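Long-range contacts in leucyl-tRNA synthetase (Giardia intestinalis, PDB 3PZ6), which probably charges tRNA(Leu) with leucine using ATP, and is represented here by its CP1 domain, the inserted editing module thought to hydrolyse mischarged tRNA: residues K15-N20 with N77-L82; L83-R88 with K179-V184; G94-W99 with S186-A191. The protein carries 2 engineered substitutions. One frame throughout, in Å; residues are numbered along the deposited sequence.

Contact 1: K15-N20 with N77-L82; sequences KLELIN and NAKVYL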
loop_
_atom_site.group_PDB
_atom_site.type_symbol
_atom_site.label_atom_id
_atom_site.label_comp_id
_atom_site.label_asym_id
_atom_site.label_seq_id
_atom_site.Cartn_x
_atom_site.Cartn_y
_atom_site.Cartn_z
ATOM N N LYS A 15 -4.636 -2.397 -5.921
ATOM C CA LYS A 15 -5.893 -2.207 -5.214
ATOM C C LYS A 15 -5.771 -2.632 -3.753
ATOM O O LYS A 15 -5.876 -3.814 -3.420
ATOM C CB LYS A 15 -7.031 -2.955 -5.908
ATOM C CG LYS A 15 -7.520 -2.290 -7.189
ATOM C CD LYS A 15 -8.345 -3.235 -8.046
ATOM C CE LYS A 15 -9.766 -3.401 -7.524
ATOM N NZ LYS A 15 -10.640 -4.079 -8.531
ATOM N N LEU A 16 -5.534 -1.654 -2.887
ATOM C CA LEU A 16 -5.464 -1.902 -1.460
ATOM C C LEU A 16 -6.861 -1.758 -0.871
ATOM O O LEU A 16 -7.387 -0.649 -0.757
ATOM C CB LEU A 16 -4.480 -0.939 -0.797
ATOM C CG LEU A 16 -3.049 -0.892 -1.327
ATOM C CD1 LEU A 16 -2.311 0.288 -0.706
ATOM C CD2 LEU A 16 -2.303 -2.195 -1.057
ATOM N N GLU A 17 -7.467 -2.885 -0.511
ATOM C CA GLU A 17 -8.854 -2.885 -0.063
ATOM C C GLU A 17 -8.982 -2.369 1.362
ATOM O O GLU A 17 -8.416 -2.944 2.296
ATOM C CB GLU A 17 -9.477 -4.280 -0.179
ATOM C CG GLU A 17 -11.005 -4.277 -0.092
ATOM C CD GLU A 17 -11.621 -5.672 -0.015
ATOM O OE1 GLU A 17 -12.660 -5.818 0.670
ATOM O OE2 GLU A 17 -11.082 -6.618 -0.634
ATOM N N LEU A 18 -9.726 -1.282 1.518
ATOM C CA LEU A 18 -10.065 -0.786 2.835
ATOM C C LEU A 18 -10.998 -1.795 3.486
ATOM O O LEU A 18 -12.118 -2.004 3.029
ATOM C CB LEU A 18 -10.721 0.590 2.745
ATOM C CG LEU A 18 -10.963 1.338 4.059
ATOM C CD1 LEU A 18 -9.654 1.710 4.738
ATOM C CD2 LEU A 18 -11.787 2.580 3.794
ATOM N N ILE A 19 -10.503 -2.434 4.539
ATOM C CA ILE A 19 -11.218 -3.501 5.227
ATOM C C ILE A 19 -12.541 -3.012 5.803
ATOM O O ILE A 19 -12.596 -1.995 6.484
ATOM C CB ILE A 19 -10.342 -4.133 6.331
ATOM C CG1 ILE A 19 -9.079 -4.734 5.707
ATOM C CG2 ILE A 19 -11.120 -5.184 7.112
ATOM C CD1 ILE A 19 -8.053 -5.201 6.705
ATOM N N ASN A 20 -13.609 -3.739 5.502
ATOM C CA ASN A 20 -14.917 -3.441 6.056
ATOM C C ASN A 20 -15.169 -4.348 7.250
ATOM O O ASN A 20 -15.432 -5.545 7.096
ATOM C CB ASN A 20 -16.005 -3.602 4.992
ATOM C CG ASN A 20 -17.267 -2.821 5.314
ATOM O OD1 ASN A 20 -17.716 -2.773 6.459
ATOM N ND2 ASN A 20 -17.854 -2.211 4.290
ATOM N N ASN A 77 -23.690 -0.614 -0.717
ATOM C CA ASN A 77 -22.628 -1.535 -0.329
ATOM C C ASN A 77 -21.699 -1.828 -1.501
ATOM O O ASN A 77 -22.074 -2.508 -2.460
ATOM C CB ASN A 77 -23.200 -2.832 0.255
ATOM C CG ASN A 77 -23.862 -2.627 1.610
ATOM O OD1 ASN A 77 -23.910 -1.508 2.136
ATOM N ND2 ASN A 77 -24.381 -3.713 2.182
ATOM N N ALA A 78 -20.488 -1.292 -1.415
ATOM C CA ALA A 78 -19.500 -1.432 -2.473
ATOM C C ALA A 78 -18.124 -1.731 -1.886
ATOM O O ALA A 78 -17.864 -1.447 -0.715
ATOM C CB ALA A 78 -19.459 -0.164 -3.316
ATOM N N LYS A 79 -17.250 -2.314 -2.700
ATOM C CA LYS A 79 -15.881 -2.570 -2.281
ATOM C C LYS A 79 -15.037 -1.316 -2.499
ATOM O O LYS A 79 -15.090 -0.702 -3.570
ATOM C CB LYS A 79 -15.305 -3.774 -3.024
ATOM C CG LYS A 79 -15.752 -5.121 -2.466
ATOM C CD LYS A 79 -15.216 -6.273 -3.312
ATOM C CE LYS A 79 -15.430 -7.621 -2.640
ATOM N NZ LYS A 79 -14.633 -7.758 -1.387
ATOM N N VAL A 80 -14.272 -0.938 -1.473
ATOM C CA VAL A 80 -13.514 0.317 -1.474
ATOM C C VAL A 80 -12.010 0.034 -1.447
ATOM O O VAL A 80 -11.530 -0.720 -0.603
ATOM C CB VAL A 80 -13.934 1.238 -0.284
ATOM C CG1 VAL A 80 -13.236 2.580 -0.348
ATOM C CG2 VAL A 80 -15.438 1.445 -0.268
ATOM N N TYR A 81 -11.277 0.645 -2.375
ATOM C CA TYR A 81 -9.846 0.392 -2.526
ATOM C C TYR A 81 -9.025 1.672 -2.574
ATOM O O TYR A 81 -9.330 2.586 -3.343
ATOM C CB TYR A 81 -9.563 -0.385 -3.818
ATOM C CG TYR A 81 -10.305 -1.693 -3.972
ATOM C CD1 TYR A 81 -9.737 -2.893 -3.549
ATOM C CD2 TYR A 81 -11.564 -1.733 -4.566
ATOM C CE1 TYR A 81 -10.408 -4.097 -3.699
ATOM C CE2 TYR A 81 -12.248 -2.929 -4.721
ATOM C CZ TYR A 81 -11.667 -4.110 -4.287
ATOM O OH TYR A 81 -12.349 -5.301 -4.445
ATOM N N LEU A 82 -7.972 1.730 -1.763
ATOM C CA LEU A 82 -6.907 2.703 -1.982
ATOM C C LEU A 82 -6.091 2.214 -3.171
ATOM O O LEU A 82 -5.725 1.041 -3.225
ATOM C CB LEU A 82 -6.022 2.839 -0.744
ATOM C CG LEU A 82 -6.438 3.871 0.306
ATOM C CD1 LEU A 82 -7.717 3.469 1.024
ATOM C CD2 LEU A 82 -5.314 4.067 1.300
#
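Strands 10-18 and 79-86 are antiparallel neighbours in the main sheet of the CP1 editing domain, and their pairing here runs through Leu16 with Leu82, a hydrogen-bonded pair, and Glu17 with Tyr81, a non-hydrogen-bonded one. The short segments are strongly twisted, their directions 127° apart. Leu16 N donates to Leu82 O at 2.7 Å, and Leu82 N returns the bond to Leu16 O at 2.6 Å. One step further along, Leu18 N reaches Val80 O at 2.8 Å. Past this rung the chains diverge, and Ile19 already turns away.

The Tyr81 ring is the centre of the more polar face. Lys15 lays its aliphatic chain across it, with CE 3.6 Å from the ring centroid and almost directly above it, a CH-pi contact. A bend at chi3 (78°) brings the end of the chain over the ring, leaving NZ 4.6 Å from the centroid and 22° off the normal, within cation-pi range. Glu17 comes obliquely at another part of the ring, its CB 3.6 Å from Tyr81 CE1. Its extended chain then carries the carboxylate on to Lys79, where OE1 and NZ form a weak salt bridge.

On the apolar face Leu16 CB and Leu82 CB lie 4.1 Å apart. Leu18 and Val80 touch more loosely through CD2 and CG1, and both also pack on helix 61-71, Leu18 against Ile66 and Val80 against Phe67. The contact thus has two chemistries: leucine and valine chains facing the interior, and an aromatic ring flanked by the hydrocarbon parts of charged residues. Lys15 NZ also makes a long, weak ion pair with Glu115, so its charge is probably shared between the ring and that carboxylate.

Contact 2: L83-R88 with K179-V184; sequences LAATLR and KGTGIV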
loop_
_atom_site.group_PDB
_atom_site.type_symbol
_atom_site.label_atom_id
_atom_site.label_comp_id
_atom_site.label_asym_id
_atom_site.label_seq_id
_atom_site.Cartn_x
_atom_site.Cartn_y
_atom_site.Cartn_z
ATOM N N LEU A 83 -5.836 3.094 -4.135
ATOM C CA LEU A 83 -5.037 2.712 -5.297
ATOM C C LEU A 83 -3.637 3.294 -5.195
ATOM O O LEU A 83 -3.467 4.506 -5.078
ATOM C CB LEU A 83 -5.715 3.114 -6.614
ATOM C CG LEU A 83 -5.230 2.391 -7.877
ATOM C CD1 LEU A 83 -5.955 1.061 -8.043
ATOM C CD2 LEU A 83 -5.402 3.248 -9.128
ATOM N N ALA A 84 -2.643 2.411 -5.213
ATOM C CA ALA A 84 -1.252 2.794 -5.038
ATOM C C ALA A 84 -0.438 2.406 -6.257
ATOM O O ALA A 84 -0.292 1.223 -6.556
ATOM C CB ALA A 84 -0.682 2.134 -3.795
ATOM N N ALA A 85 0.086 3.405 -6.961
ATOM C CA ALA A 85 0.896 3.160 -8.153
ATOM C C ALA A 85 2.197 2.475 -7.774
ATOM O O ALA A 85 2.778 2.775 -6.730
ATOM C CB ALA A 85 1.187 4.460 -8.890
ATOM N N THR A 86 2.635 1.547 -8.620
ATOM C CA THR A 86 3.933 0.903 -8.470
ATOM C C THR A 86 4.494 0.507 -9.831
ATOM O O THR A 86 3.751 0.175 -10.760
ATOM C CB THR A 86 3.885 -0.337 -7.519
ATOM O OG1 THR A 86 5.197 -0.895 -7.383
ATOM C CG2 THR A 86 2.946 -1.406 -8.044
ATOM N N LEU A 87 5.813 0.559 -9.935
ATOM C CA LEU A 87 6.512 0.104 -11.119
ATOM C C LEU A 87 7.163 -1.247 -10.848
ATOM O O LEU A 87 7.791 -1.830 -11.730
ATOM C CB LEU A 87 7.575 1.129 -11.533
ATOM C CG LEU A 87 7.084 2.449 -12.146
ATOM C CD1 LEU A 87 8.229 3.450 -12.230
ATOM C CD2 LEU A 87 6.454 2.220 -13.522
ATOM N N ARG A 88 6.992 -1.740 -9.623
ATOM C CA ARG A 88 7.675 -2.951 -9.167
ATOM C C ARG A 88 6.706 -3.982 -8.593
ATOM O O ARG A 88 6.691 -4.200 -7.384
ATOM C CB ARG A 88 8.733 -2.603 -8.115
ATOM C CG ARG A 88 9.789 -1.599 -8.558
ATOM C CD ARG A 88 10.997 -1.683 -7.643
ATOM N NE ARG A 88 11.646 -2.984 -7.780
ATOM C CZ ARG A 88 12.603 -3.454 -6.983
ATOM N NH1 ARG A 88 13.047 -2.735 -5.956
ATOM N NH2 ARG A 88 13.118 -4.658 -7.218
ATOM N N LYS A 179 2.376 13.302 -8.730
ATOM C CA LYS A 179 2.868 12.058 -9.317
ATOM C C LYS A 179 2.024 10.903 -8.822
ATOM O O LYS A 179 1.544 10.927 -7.689
ATOM C CB LYS A 179 4.347 11.815 -8.989
ATOM C CG LYS A 179 5.310 12.186 -10.130
ATOM C CD LYS A 179 6.747 11.719 -9.859
ATOM C CE LYS A 179 7.649 11.919 -11.087
ATOM N NZ LYS A 179 9.041 11.397 -10.880
ATOM N N GLY A 180 1.837 9.902 -9.679
ATOM C CA GLY A 180 1.083 8.704 -9.328
ATOM C C GLY A 180 -0.289 9.011 -8.762
ATOM O O GLY A 180 -0.982 9.902 -9.250
ATOM N N THR A 181 -0.660 8.284 -7.713
ATOM C CA THR A 181 -1.988 8.379 -7.110
ATOM C C THR A 181 -1.991 9.100 -5.763
ATOM O O THR A 181 -3.053 9.292 -5.164
ATOM C CB THR A 181 -2.559 6.988 -6.867
ATOM O OG1 THR A 181 -1.626 6.241 -6.079
ATOM C CG2 THR A 181 -2.802 6.260 -8.182
ATOM N N GLY A 182 -0.807 9.478 -5.281
ATOM C CA GLY A 182 -0.675 10.067 -3.953
ATOM C C GLY A 182 -0.632 9.019 -2.854
ATOM O O GLY A 182 -0.434 9.346 -1.682
ATOM N N ILE A 183 -0.829 7.759 -3.240
ATOM C CA ILE A 183 -0.673 6.614 -2.350
ATOM C C ILE A 183 0.461 5.745 -2.882
ATOM O O ILE A 183 0.516 5.448 -4.071
ATOM C CB ILE A 183 -1.965 5.790 -2.231
ATOM C CG1 ILE A 183 -3.143 6.702 -1.869
ATOM C CG2 ILE A 183 -1.807 4.673 -1.184
ATOM C CD1 ILE A 183 -4.494 6.152 -2.257
ATOM N N VAL A 184 1.378 5.362 -1.998
ATOM C CA VAL A 184 2.561 4.599 -2.383
ATOM C C VAL A 184 2.613 3.292 -1.583
ATOM O O VAL A 184 2.169 3.244 -0.430
ATOM C CB VAL A 184 3.854 5.434 -2.175
ATOM C CG1 VAL A 184 5.069 4.680 -2.648
ATOM C CG2 VAL A 184 3.770 6.753 -2.926
#
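Thr181 and Leu83 meet where the contact is most closely packed. Thr181 OG1 donates to Leu83 O at 2.7 Å, approaching tilted from the carbonyl plane. With chi1 at 55°, OG1 stands between the backbone N and the carbonyl carbon of its own residue. There it also receives two weak bonds, from Ala85 N at 3.4 Å and from Ile183 N at 3.3 Å. One hydroxyl therefore joins the backbone of strand 79-86 at Leu83 and Ala85 to the turn through Gly182. The Thr181 methyl faces Leu83, its CG2 4.1 Å from Leu83 CD2, with the two side chains nearly perpendicular. Ile183 fills in next to it: CG2 rests 3.8 Å from Ala84 CB, while CD1 extends to the Leu83 carbonyl. An Ala84 CA to Ile183 O contact of 3.3 Å adds a CA-H...O interaction.

The sequences on both sides are family signatures. Thr86 to Thr91 reads TLRPET, the threonine-rich motif of class Ia editing domains, and residues 180-184 form the GTGIV stretch; in related synthetases both regions border the editing pocket.

Ala85 CB meets the CA of Gly180 at 4.3 Å, and past it the packing thins. Gly180 and Gly182 both have positive phi, which lets the chain turn tightly around Thr181. Beyond Ala85 the two segments separate. Strand 79-86 ends here in an ST turn: Arg88 N donates to Thr86 OG1 at 3.0 Å. Arg88 makes a salt bridge with Glu90 and a cation-pi contact with Tyr265, while Leu87 O accepts from Lys288 NZ.

Contact 3: G94-W99 with S186-A191; sequences GQTNCW and SVPSDA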
loop_
_atom_site.group_PDB
_atom_site.type_symbol
_atom_site.label_atom_id
_atom_site.label_comp_id
_atom_site.label_asym_id
_atom_site.label_seq_id
_atom_site.Cartn_x
_atom_site.Cartn_y
_atom_site.Cartn_z
ATOM N N GLY A 94 6.052 -8.263 -0.356
ATOM C CA GLY A 94 6.849 -7.756 0.766
ATOM C C GLY A 94 6.289 -6.533 1.471
ATOM O O GLY A 94 6.958 -5.947 2.330
ATOM N N GLN A 95 5.066 -6.147 1.118
ATOM C CA GLN A 95 4.385 -4.997 1.727
ATOM C C GLN A 95 4.177 -5.111 3.233
ATOM O O GLN A 95 3.586 -6.079 3.721
ATOM C CB GLN A 95 3.025 -4.788 1.079
ATOM C CG GLN A 95 3.072 -4.268 -0.328
ATOM C CD GLN A 95 1.727 -4.340 -0.962
ATOM O OE1 GLN A 95 1.263 -5.416 -1.346
ATOM N NE2 GLN A 95 1.062 -3.200 -1.049
ATOM N N THR A 96 4.652 -4.102 3.955
ATOM C CA THR A 96 4.482 -4.022 5.402
ATOM C C THR A 96 3.442 -2.971 5.799
ATOM O O THR A 96 2.921 -2.984 6.917
ATOM C CB THR A 96 5.793 -3.629 6.073
ATOM O OG1 THR A 96 6.220 -2.385 5.525
ATOM C CG2 THR A 96 6.855 -4.680 5.840
ATOM N N ASN A 97 3.171 -2.058 4.870
ATOM C CA ASN A 97 2.296 -0.915 5.087
ATOM C C ASN A 97 2.122 -0.174 3.767
ATOM O O ASN A 97 2.600 -0.634 2.725
ATOM C CB ASN A 97 2.881 0.029 6.153
ATOM C CG ASN A 97 4.212 0.676 5.726
ATOM O OD1 ASN A 97 4.256 1.858 5.377
ATOM N ND2 ASN A 97 5.291 -0.101 5.753
ATOM N N CYS A 98 1.436 0.963 3.802
ATOM C CA CYS A 98 1.422 1.877 2.666
ATOM C C CYS A 98 1.493 3.326 3.156
ATOM O O CYS A 98 1.490 3.570 4.361
ATOM C CB CYS A 98 0.211 1.629 1.763
ATOM S SG CYS A 98 -1.385 1.939 2.536
ATOM N N TRP A 99 1.583 4.268 2.218
ATOM C CA TRP A 99 1.854 5.666 2.534
ATOM C C TRP A 99 0.811 6.584 1.918
ATOM O O TRP A 99 0.411 6.388 0.775
ATOM C CB TRP A 99 3.217 6.094 1.998
ATOM C CG TRP A 99 4.396 5.281 2.418
ATOM C CD1 TRP A 99 5.191 4.529 1.606
ATOM C CD2 TRP A 99 4.952 5.164 3.739
ATOM N NE1 TRP A 99 6.197 3.943 2.329
ATOM C CE2 TRP A 99 6.079 4.313 3.641
ATOM C CE3 TRP A 99 4.603 5.689 4.994
ATOM C CZ2 TRP A 99 6.861 3.965 4.751
ATOM C CZ3 TRP A 99 5.381 5.353 6.092
ATOM C CH2 TRP A 99 6.502 4.491 5.962
ATOM N N SER A 186 4.656 0.172 0.352
ATOM C CA SER A 186 5.825 0.137 1.213
ATOM C C SER A 186 6.422 -1.249 1.282
ATOM O O SER A 186 5.785 -2.180 1.778
ATOM C CB SER A 186 5.510 0.647 2.615
ATOM O OG SER A 186 6.679 0.649 3.427
ATOM N N VAL A 187 7.649 -1.371 0.774
ATOM C CA VAL A 187 8.389 -2.623 0.800
ATOM C C VAL A 187 9.785 -2.357 1.381
ATOM O O VAL A 187 10.753 -2.221 0.640
ATOM C CB VAL A 187 8.471 -3.253 -0.610
ATOM C CG1 VAL A 187 9.067 -4.662 -0.545
ATOM C CG2 VAL A 187 7.095 -3.293 -1.259
ATOM N N PRO A 188 9.884 -2.267 2.724
ATOM C CA PRO A 188 11.111 -1.864 3.416
ATOM C C PRO A 188 12.312 -2.755 3.144
ATOM O O PRO A 188 13.440 -2.290 3.239
ATOM C CB PRO A 188 10.733 -1.962 4.893
ATOM C CG PRO A 188 9.285 -1.860 4.924
ATOM C CD PRO A 188 8.781 -2.487 3.672
ATOM N N SER A 189 12.085 -4.021 2.816
ATOM C CA SER A 189 13.198 -4.933 2.547
ATOM C C SER A 189 13.948 -4.568 1.272
ATOM O O SER A 189 15.128 -4.885 1.132
ATOM C CB SER A 189 12.715 -6.377 2.466
ATOM O OG SER A 189 11.787 -6.554 1.411
ATOM N N ASP A 190 13.270 -3.898 0.345
ATOM C CA ASP A 190 13.874 -3.627 -0.956
ATOM C C ASP A 190 13.738 -2.203 -1.507
ATOM O O ASP A 190 14.130 -1.933 -2.639
ATOM C CB ASP A 190 13.409 -4.669 -1.977
ATOM C CG ASP A 190 14.039 -6.033 -1.732
ATOM O OD1 ASP A 190 15.068 -6.334 -2.376
ATOM O OD2 ASP A 190 13.520 -6.792 -0.884
ATOM N N ALA A 191 13.222 -1.298 -0.687
ATOM C CA ALA A 191 13.202 0.121 -1.006
ATOM C C ALA A 191 13.727 0.909 0.190
ATOM O O ALA A 191 13.037 1.024 1.203
ATOM C CB ALA A 191 11.804 0.559 -1.365
HETATM O O HOH W 1 9.380 -6.165 3.002
#
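Ser186 O receives the backbone of the opposite segment twice: Thr96 N donates to it at 3.1 Å with an N-H...O angle of 156°, and Gln95 CA approaches it at 3.1 Å in a CA-H...O contact. In the other direction, Ser186 N gives only a weak, bent bond to Asn97 O at 3.2 Å. This lies at the end of the antiparallel pairing between strands 97-100 and 183-186, where the segment after the threonine-rich motif of the CP1 editing domain meets the VPSD loop that leads into helix 192-202. The loop folds back on itself, with Asp190 N bonded to Val187 O.

Ser186 is the residue most covered by 94-99. With OG anti to the backbone N (chi1 -178°), the hydroxyl lies 2.8 Å from Asn97 ND2 in a weak hydrogen bond. Its CB sits 3.4 Å from Trp99 NE1, approaching the indole obliquely. The indole N-H itself is directed to Asp194, which also accepts from Val187 N, so one carboxylate on helix 192-202 holds both segments. Asn97 OD1 lies 3.3 Å above the plane of Trp99, displaced toward the rim of the ring system; chi1 of 64° places the amide beside Ser186, on the same side of the indole.

Thr96 and Pro188 meet tip to tip, the threonine OG1 3.2 Å from Pro188 CD, and Tyr198 packs on both Thr96 and Asn97. At the Gly94 end a water donates to Ser189 OG, its O 2.9 Å from that hydroxyl; its approach to Gly94 O is too short to be certain.

In the fold
The three contacts join parts of the same mixed sheet. Contacts 1 and 2 occupy successive halves of strand 79-86, their centres about 16 Å apart, and meet where Leu82 packs on Ile183 and Leu16 on Ala84. Contact 3 lies about 13 Å from contact 2 and about 19 Å from contact 1, centre to centre. Contact 1 closes before the others open along the chain, whereas contacts 2 and 3 interlock, their segments alternating. Val184 O probably accepts from Trp99 N, tying those two together, and Leu16 reaches Gln95 and Cys98. The threonine-rich and GTG regions thus spring from strands of one sheet, consistent with both bordering the editing pocket, as in related synthetases.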